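Local coordinates for protein acetylene hydratase (Pelobacter acetylenicus, PDB 2E7Z) that catalyses the non-redox hydration of acetylene to acetaldehyde, using a tungsten-bis(molybdopterin guanine dinucleotide) cofactor and a [4Fe-4S] cluster, at residues I78-D81 against Q82-E86; Y492-I495 against R496-V500. All blocks are in the same frame, centred on the assembly; numbering follows the deposited sequence. Where two conformers were deposited one is given.

Interaction 1: I78-D81 against Q82-E86; sequences ISWD and QALDE
S79 caps the first turn of helix 80-98: its OG accepts a bond from Q82 N at 2.9 Å. A chi1 of 63° turns the hydroxyl toward the N-H groups of the first turn, where it meets Q82 N. The i to i+4 helical bonds begin at the same residue, with A83 N bonded to S79 O; L84 N to W80 O and D85 N to D81 O follow.

The tight side is apolar. I78 was modelled in two conformers; in one of them CD1 lies against A83, 3.6 Å from CB, just across the cap. Beside it, L84 CD1 meets the edge of the W80 indole, one turn earlier in the helix, near the ring plane and 3.9 Å from CE3. L84 also packs on F494 and E497 of helix 491-501. Y452 and L454 of strand 452-455 back this side, and W80 NE1 donates to E487 O. An alanine in place of L84 would probably leave the W80 edge without its methyl partner and open a gap toward F494 and E497.

The opposing character is found at D81 and Q82, on the more exposed, polar side. D81 OD2 and D85 OD2 stand 4.1 Å apart with their carboxylate planes turned 66° from each other; R501 forms salt bridges with both residues and probably offsets their like charges. Q82 NE2 donates to E86 OE2 over 2.8 Å, in the plane of its own amide and almost straight at 176°, while E86 OE1 is taken up by K64 and Y452.

The serine N-cap, with I78 before it packed on A83 four residues beyond the cap, is consistent with a hydrophobic staple at a helix N terminus, at least in the conformer with CD1 on A83, here joining strand 75-77 to helix 80-98.

Interaction 2: Y492-I495 against R496-V500; sequences YYFI and RELAV
Y492 and Y493 each carry CG anti to the backbone N (chi1 -179° and 178°), which brings both rings alongside the residue four places on in helix 491-501. Y492 thus receives R496 over one face: R496 CB sits 4.0 Å from the ring centroid, displaced toward the rim. The arginine chain then runs extended past the phenol, with CD 3.6 Å from Y492 OH, and the hydroxyl lies at the edge of the guanidinium, near its plane.

Y493 is met more centrally. E497 CG stands over the middle of its ring, 3.8 Å from the centroid, in a second CH-pi contact. The glutamate chain bends about CB-CG, folding the carboxylate back beside the ring, their planes 26° apart, and OE2 passes 3.8 Å from Y493 CE1. A water joins the two polar ends, donating to E497 OE2 at 3.3 Å and hydrogen-bonded to Y493 OH; E497 OE1 pairs with R501.

On the buried side F494 and L498 run alongside each other in the same direction, with F494 CZ 4.0 Å from L498 CD2. Beneath all three pairs the helical bonds are regular, R496 N reaching Y492 O at 2.8 Å.

The polar ends find their partners beyond the pairs: Y492 OH bonds to W510 O and R496 NH2 to F508 O. The chemistry therefore divides the labour, with methylenes against pi faces probably helping to set how the two tyrosine rings lie, and backbone carbonyls, water and R501 satisfying the polar ends that reach past them.

From the N terminus, the chain leaves strand 75-77 and enters helix 80-98 through interaction 1; some four hundred residues later it makes interaction 2 within helix 491-501. Both are local, between residues three to five places apart, so neither closes a long loop, and they stand in series without nesting or crossing. In space their centres are about 12 Å apart, where the two helices pack together. L84 CD1 rests 3.5 Å from E497 CB, and the W80 and Y493 rings meet edge-to-face. Behind this junction lie strands 408-412 and 452-455 of the mixed sheet, with Y439, a cofactor-binding residue, close to both W80 and F494.

Interaction 1: I78-D81 against Q82-E86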
ATOM      1  N   ILE A  78     -26.687 -17.608  -6.249  1.00 11.29           N
ATOM      2  CA  ILE A  78     -26.637 -18.920  -5.588  0.50 12.26           C
ATOM      3  C   ILE A  78     -26.424 -18.741  -4.092  1.00 12.03           C
ATOM      4  O   ILE A  78     -26.223 -17.622  -3.623  1.00 13.69           O
ATOM      5  CB  ILE A  78     -25.599 -19.936  -6.204  0.50 12.40           C
ATOM      6  CG1 ILE A  78     -24.183 -19.354  -6.298  0.50 12.59           C
ATOM      7  CG2 ILE A  78     -26.116 -20.514  -7.540  0.50 11.98           C
ATOM      8  CD1 ILE A  78     -23.119 -20.449  -6.499  0.50  9.74           C
ATOM      9  N   SER A  79     -26.467 -19.841  -3.347  1.00 12.80           N
ATOM     10  CA  SER A  79     -26.261 -19.804  -1.898  1.00 12.30           C
ATOM     11  C   SER A  79     -24.780 -19.773  -1.590  1.00 12.35           C
ATOM     12  O   SER A  79     -23.981 -20.210  -2.407  1.00 12.59           O
ATOM     13  CB  SER A  79     -26.866 -21.058  -1.245  1.00 12.18           C
ATOM     14  OG  SER A  79     -26.226 -22.249  -1.694  1.00 15.44           O
ATOM     15  N   TRP A  80     -24.416 -19.277  -0.408  1.00 12.02           N
ATOM     16  CA  TRP A  80     -23.027 -19.444   0.076  1.00 11.70           C
ATOM     17  C   TRP A  80     -22.609 -20.922   0.091  1.00 12.55           C
ATOM     18  O   TRP A  80     -21.517 -21.283  -0.331  1.00 11.61           O
ATOM     19  CB  TRP A  80     -22.875 -18.852   1.473  1.00 11.29           C
ATOM     20  CG  TRP A  80     -22.536 -17.401   1.473  1.00 10.46           C
ATOM     21  CD1 TRP A  80     -23.412 -16.349   1.555  1.00 11.00           C
ATOM     22  CD2 TRP A  80     -21.224 -16.829   1.328  1.00 10.36           C
ATOM     23  NE1 TRP A  80     -22.708 -15.144   1.498  1.00 11.73           N
ATOM     24  CE2 TRP A  80     -21.368 -15.421   1.361  1.00  9.67           C
ATOM     25  CE3 TRP A  80     -19.948 -17.372   1.195  1.00 10.17           C
ATOM     26  CZ2 TRP A  80     -20.281 -14.555   1.288  1.00 10.28           C
ATOM     27  CZ3 TRP A  80     -18.849 -16.495   1.115  1.00 11.15           C
ATOM     28  CH2 TRP A  80     -19.025 -15.114   1.162  1.00  9.42           C
ATOM     29  N   ASP A  81     -23.514 -21.785   0.567  1.00 13.04           N
ATOM     30  CA  ASP A  81     -23.200 -23.195   0.690  1.00 14.90           C
ATOM     31  C   ASP A  81     -22.847 -23.813  -0.672  1.00 13.73           C
ATOM     32  O   ASP A  81     -21.850 -24.540  -0.803  1.00 14.28           O
ATOM     33  CB  ASP A  81     -24.404 -23.927   1.328  1.00 15.95           C
ATOM     34  CG  ASP A  81     -24.120 -25.387   1.654  1.00 21.58           C
ATOM     35  OD1 ASP A  81     -23.125 -25.645   2.361  1.00 29.41           O
ATOM     36  OD2 ASP A  81     -24.909 -26.278   1.228  1.00 29.00           O
ATOM     37  N   GLN A  82     -23.669 -23.519  -1.688  1.00 13.99           N
ATOM     38  CA  GLN A  82     -23.423 -24.063  -3.012  1.00 13.66           C
ATOM     39  C   GLN A  82     -22.179 -23.440  -3.654  1.00 13.64           C
ATOM     40  O   GLN A  82     -21.372 -24.140  -4.277  1.00 13.85           O
ATOM     41  CB  GLN A  82     -24.634 -23.890  -3.915  1.00 15.30           C
ATOM     42  CG  GLN A  82     -24.473 -24.598  -5.254  1.00 16.62           C
ATOM     43  CD  GLN A  82     -24.426 -26.131  -5.135  1.00 21.98           C
ATOM     44  OE1 GLN A  82     -24.927 -26.725  -4.170  1.00 25.22           O
ATOM     45  NE2 GLN A  82     -23.839 -26.776  -6.138  1.00 25.11           N
ATOM     46  N   ALA A  83     -22.016 -22.125  -3.481  1.00 12.96           N
ATOM     47  CA  ALA A  83     -20.826 -21.457  -4.011  1.00 12.69           C
ATOM     48  C   ALA A  83     -19.565 -22.070  -3.428  1.00 11.81           C
ATOM     49  O   ALA A  83     -18.658 -22.393  -4.159  1.00 11.56           O
ATOM     50  CB  ALA A  83     -20.871 -19.955  -3.710  1.00 12.37           C
ATOM     51  N   LEU A  84     -19.548 -22.267  -2.117  1.00 11.73           N
ATOM     52  CA  LEU A  84     -18.378 -22.823  -1.458  1.00 12.19           C
ATOM     53  C   LEU A  84     -18.140 -24.276  -1.886  1.00 11.63           C
ATOM     54  O   LEU A  84     -16.995 -24.691  -2.072  1.00 11.48           O
ATOM     55  CB  LEU A  84     -18.548 -22.710   0.056  1.00 12.39           C
ATOM     56  CG  LEU A  84     -18.529 -21.289   0.628  1.00 15.86           C
ATOM     57  CD1 LEU A  84     -19.408 -21.209   1.889  1.00 19.17           C
ATOM     58  CD2 LEU A  84     -17.119 -20.872   0.910  1.00 17.60           C
ATOM     59  N   ASP A  85     -19.219 -25.053  -2.031  1.00 12.05           N
ATOM     60  CA  ASP A  85     -19.065 -26.429  -2.488  1.00 12.38           C
ATOM     61  C   ASP A  85     -18.401 -26.460  -3.867  1.00 11.73           C
ATOM     62  O   ASP A  85     -17.463 -27.229  -4.098  1.00 12.51           O
ATOM     63  CB  ASP A  85     -20.420 -27.119  -2.603  1.00 13.17           C
ATOM     64  CG  ASP A  85     -20.987 -27.560  -1.253  1.00 14.47           C
ATOM     65  OD1 ASP A  85     -20.294 -27.435  -0.206  1.00 15.77           O
ATOM     66  OD2 ASP A  85     -22.140 -28.046  -1.266  1.00 18.05           O
ATOM     67  N   GLU A  86     -18.880 -25.602  -4.768  1.00 11.98           N
ATOM     68  CA  GLU A  86     -18.359 -25.595  -6.135  1.00 12.05           C
ATOM     69  C   GLU A  86     -16.939 -25.056  -6.209  1.00 11.73           C
ATOM     70  O   GLU A  86     -16.114 -25.579  -6.945  1.00 12.92           O
ATOM     71  CB  GLU A  86     -19.284 -24.807  -7.064  1.00 12.50           C
ATOM     72  CG  GLU A  86     -20.630 -25.522  -7.230  1.00 14.20           C
ATOM     73  CD  GLU A  86     -21.601 -24.817  -8.173  1.00 16.80           C
ATOM     74  OE1 GLU A  86     -21.199 -23.848  -8.854  1.00 17.89           O
ATOM     75  OE2 GLU A  86     -22.791 -25.225  -8.234  1.00 19.17           O
TER

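Interaction 2: Y492-I495 against R496-V500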
ATOM      1  N   TYR A 492     -13.489 -14.164   7.354  1.00  7.05           N
ATOM      2  CA  TYR A 492     -13.186 -15.440   8.005  1.00  7.96           C
ATOM      3  C   TYR A 492     -14.222 -16.503   7.719  1.00  7.78           C
ATOM      4  O   TYR A 492     -13.861 -17.674   7.563  1.00  8.29           O
ATOM      5  CB  TYR A 492     -12.992 -15.264   9.515  1.00  8.07           C
ATOM      6  CG  TYR A 492     -12.652 -16.596  10.186  1.00  7.65           C
ATOM      7  CD1 TYR A 492     -11.523 -17.329   9.805  1.00  8.32           C
ATOM      8  CD2 TYR A 492     -13.496 -17.156  11.147  1.00  8.00           C
ATOM      9  CE1 TYR A 492     -11.229 -18.574  10.385  1.00  7.87           C
ATOM     10  CE2 TYR A 492     -13.186 -18.390  11.738  1.00  8.26           C
ATOM     11  CZ  TYR A 492     -12.078 -19.086  11.344  1.00  9.07           C
ATOM     12  OH  TYR A 492     -11.823 -20.304  11.912  1.00  9.25           O
ATOM     13  N   TYR A 493     -15.492 -16.093   7.613  1.00  8.28           N
ATOM     14  CA  TYR A 493     -16.522 -17.038   7.200  1.00  9.08           C
ATOM     15  C   TYR A 493     -16.115 -17.729   5.890  1.00  9.18           C
ATOM     16  O   TYR A 493     -16.125 -18.953   5.805  1.00  9.31           O
ATOM     17  CB  TYR A 493     -17.857 -16.330   7.053  1.00  9.84           C
ATOM     18  CG  TYR A 493     -18.951 -17.231   6.596  1.00 11.38           C
ATOM     19  CD1 TYR A 493     -19.670 -18.007   7.511  1.00 12.43           C
ATOM     20  CD2 TYR A 493     -19.269 -17.338   5.240  1.00 11.95           C
ATOM     21  CE1 TYR A 493     -20.692 -18.848   7.075  1.00 14.71           C
ATOM     22  CE2 TYR A 493     -20.256 -18.202   4.806  1.00 14.58           C
ATOM     23  CZ  TYR A 493     -20.951 -18.949   5.738  1.00 14.96           C
ATOM     24  OH  TYR A 493     -21.969 -19.778   5.339  1.00 18.64           O
ATOM     25  N   PHE A 494     -15.773 -16.944   4.871  1.00  8.77           N
ATOM     26  CA  PHE A 494     -15.329 -17.492   3.597  1.00  8.62           C
ATOM     27  C   PHE A 494     -14.131 -18.427   3.800  1.00  8.24           C
ATOM     28  O   PHE A 494     -14.147 -19.561   3.315  1.00  8.69           O
ATOM     29  CB  PHE A 494     -14.960 -16.344   2.616  1.00  9.66           C
ATOM     30  CG  PHE A 494     -14.211 -16.809   1.391  1.00 10.51           C
ATOM     31  CD1 PHE A 494     -14.767 -17.715   0.509  1.00 10.92           C
ATOM     32  CD2 PHE A 494     -12.898 -16.395   1.152  1.00 15.18           C
ATOM     33  CE1 PHE A 494     -14.085 -18.162  -0.616  1.00 12.20           C
ATOM     34  CE2 PHE A 494     -12.203 -16.847   0.011  1.00 17.67           C
ATOM     35  CZ  PHE A 494     -12.814 -17.727  -0.873  1.00 15.29           C
ATOM     36  N   ILE A 495     -13.099 -17.955   4.495  1.00  7.55           N
ATOM     37  CA  ILE A 495     -11.884 -18.768   4.626  1.00  8.05           C
ATOM     38  C   ILE A 495     -12.175 -20.088   5.365  1.00  7.93           C
ATOM     39  O   ILE A 495     -11.741 -21.163   4.935  1.00  8.56           O
ATOM     40  CB  ILE A 495     -10.769 -17.971   5.384  1.00  7.77           C
ATOM     41  CG1 ILE A 495     -10.253 -16.843   4.499  1.00  8.31           C
ATOM     42  CG2 ILE A 495      -9.593 -18.887   5.808  1.00  9.49           C
ATOM     43  CD1 ILE A 495      -9.662 -15.657   5.297  1.00  8.12           C
ATOM     44  N   ARG A 496     -12.898 -20.014   6.481  1.00  8.06           N
ATOM     45  CA  ARG A 496     -13.156 -21.217   7.255  1.00  8.52           C
ATOM     46  C   ARG A 496     -14.002 -22.213   6.475  1.00  8.82           C
ATOM     47  O   ARG A 496     -13.749 -23.421   6.496  1.00  9.50           O
ATOM     48  CB  ARG A 496     -13.850 -20.903   8.574  1.00  9.25           C
ATOM     49  CG  ARG A 496     -13.911 -22.149   9.455  1.00 10.60           C
ATOM     50  CD  ARG A 496     -14.737 -21.971  10.716  1.00 13.81           C
ATOM     51  NE  ARG A 496     -14.345 -23.044  11.648  1.00 16.60           N
ATOM     52  CZ  ARG A 496     -14.881 -24.265  11.706  1.00 18.80           C
ATOM     53  NH1 ARG A 496     -15.935 -24.590  10.951  1.00 19.94           N
ATOM     54  NH2 ARG A 496     -14.390 -25.152  12.574  1.00 21.04           N
ATOM     55  N   GLU A 497     -15.043 -21.716   5.819  1.00  8.42           N
ATOM     56  CA  GLU A 497     -15.927 -22.604   5.059  1.00  9.57           C
ATOM     57  C   GLU A 497     -15.151 -23.313   3.948  1.00  9.35           C
ATOM     58  O   GLU A 497     -15.354 -24.499   3.682  1.00 10.09           O
ATOM     59  CB  GLU A 497     -17.104 -21.823   4.475  1.00 11.29           C
ATOM     60  CG  GLU A 497     -18.099 -21.351   5.520  1.00 12.32           C
ATOM     61  CD  GLU A 497     -18.909 -22.479   6.118  1.00 15.47           C
ATOM     62  OE1 GLU A 497     -19.256 -23.430   5.390  1.00 16.63           O
ATOM     63  OE2 GLU A 497     -19.224 -22.388   7.319  1.00 20.46           O
ATOM     64  N   LEU A 498     -14.242 -22.601   3.299  1.00  9.07           N
ATOM     65  CA  LEU A 498     -13.412 -23.239   2.287  1.00  9.93           C
ATOM     66  C   LEU A 498     -12.423 -24.222   2.920  1.00 10.10           C
ATOM     67  O   LEU A 498     -12.253 -25.327   2.419  1.00 10.14           O
ATOM     68  CB  LEU A 498     -12.696 -22.174   1.434  1.00 10.39           C
ATOM     69  CG  LEU A 498     -11.893 -22.668   0.239  1.00 12.25           C
ATOM     70  CD1 LEU A 498     -12.695 -23.564  -0.722  1.00 13.76           C
ATOM     71  CD2 LEU A 498     -11.364 -21.453  -0.511  1.00 14.41           C
ATOM     72  N   ALA A 499     -11.778 -23.823   4.018  1.00 10.06           N
ATOM     73  CA  ALA A 499     -10.815 -24.683   4.708  1.00 10.54           C
ATOM     74  C   ALA A 499     -11.455 -25.999   5.100  1.00 11.52           C
ATOM     75  O   ALA A 499     -10.862 -27.058   4.911  1.00 11.37           O
ATOM     76  CB  ALA A 499     -10.297 -23.975   5.925  1.00 10.83           C
ATOM     77  N   VAL A 500     -12.664 -25.954   5.650  1.00 11.36           N
ATOM     78  CA  VAL A 500     -13.348 -27.192   6.028  1.00 12.66           C
ATOM     79  C   VAL A 500     -13.520 -28.113   4.817  1.00 12.53           C
ATOM     80  O   VAL A 500     -13.201 -29.309   4.881  1.00 12.46           O
ATOM     81  CB  VAL A 500     -14.691 -26.892   6.728  1.00 12.52           C
ATOM     82  CG1 VAL A 500     -15.529 -28.166   6.899  1.00 14.84           C
ATOM     83  CG2 VAL A 500     -14.456 -26.191   8.082  1.00 13.20           C
TER
HETATM   84  O   HOH W   1     -22.491 -22.119   7.519  1.00 45.07           O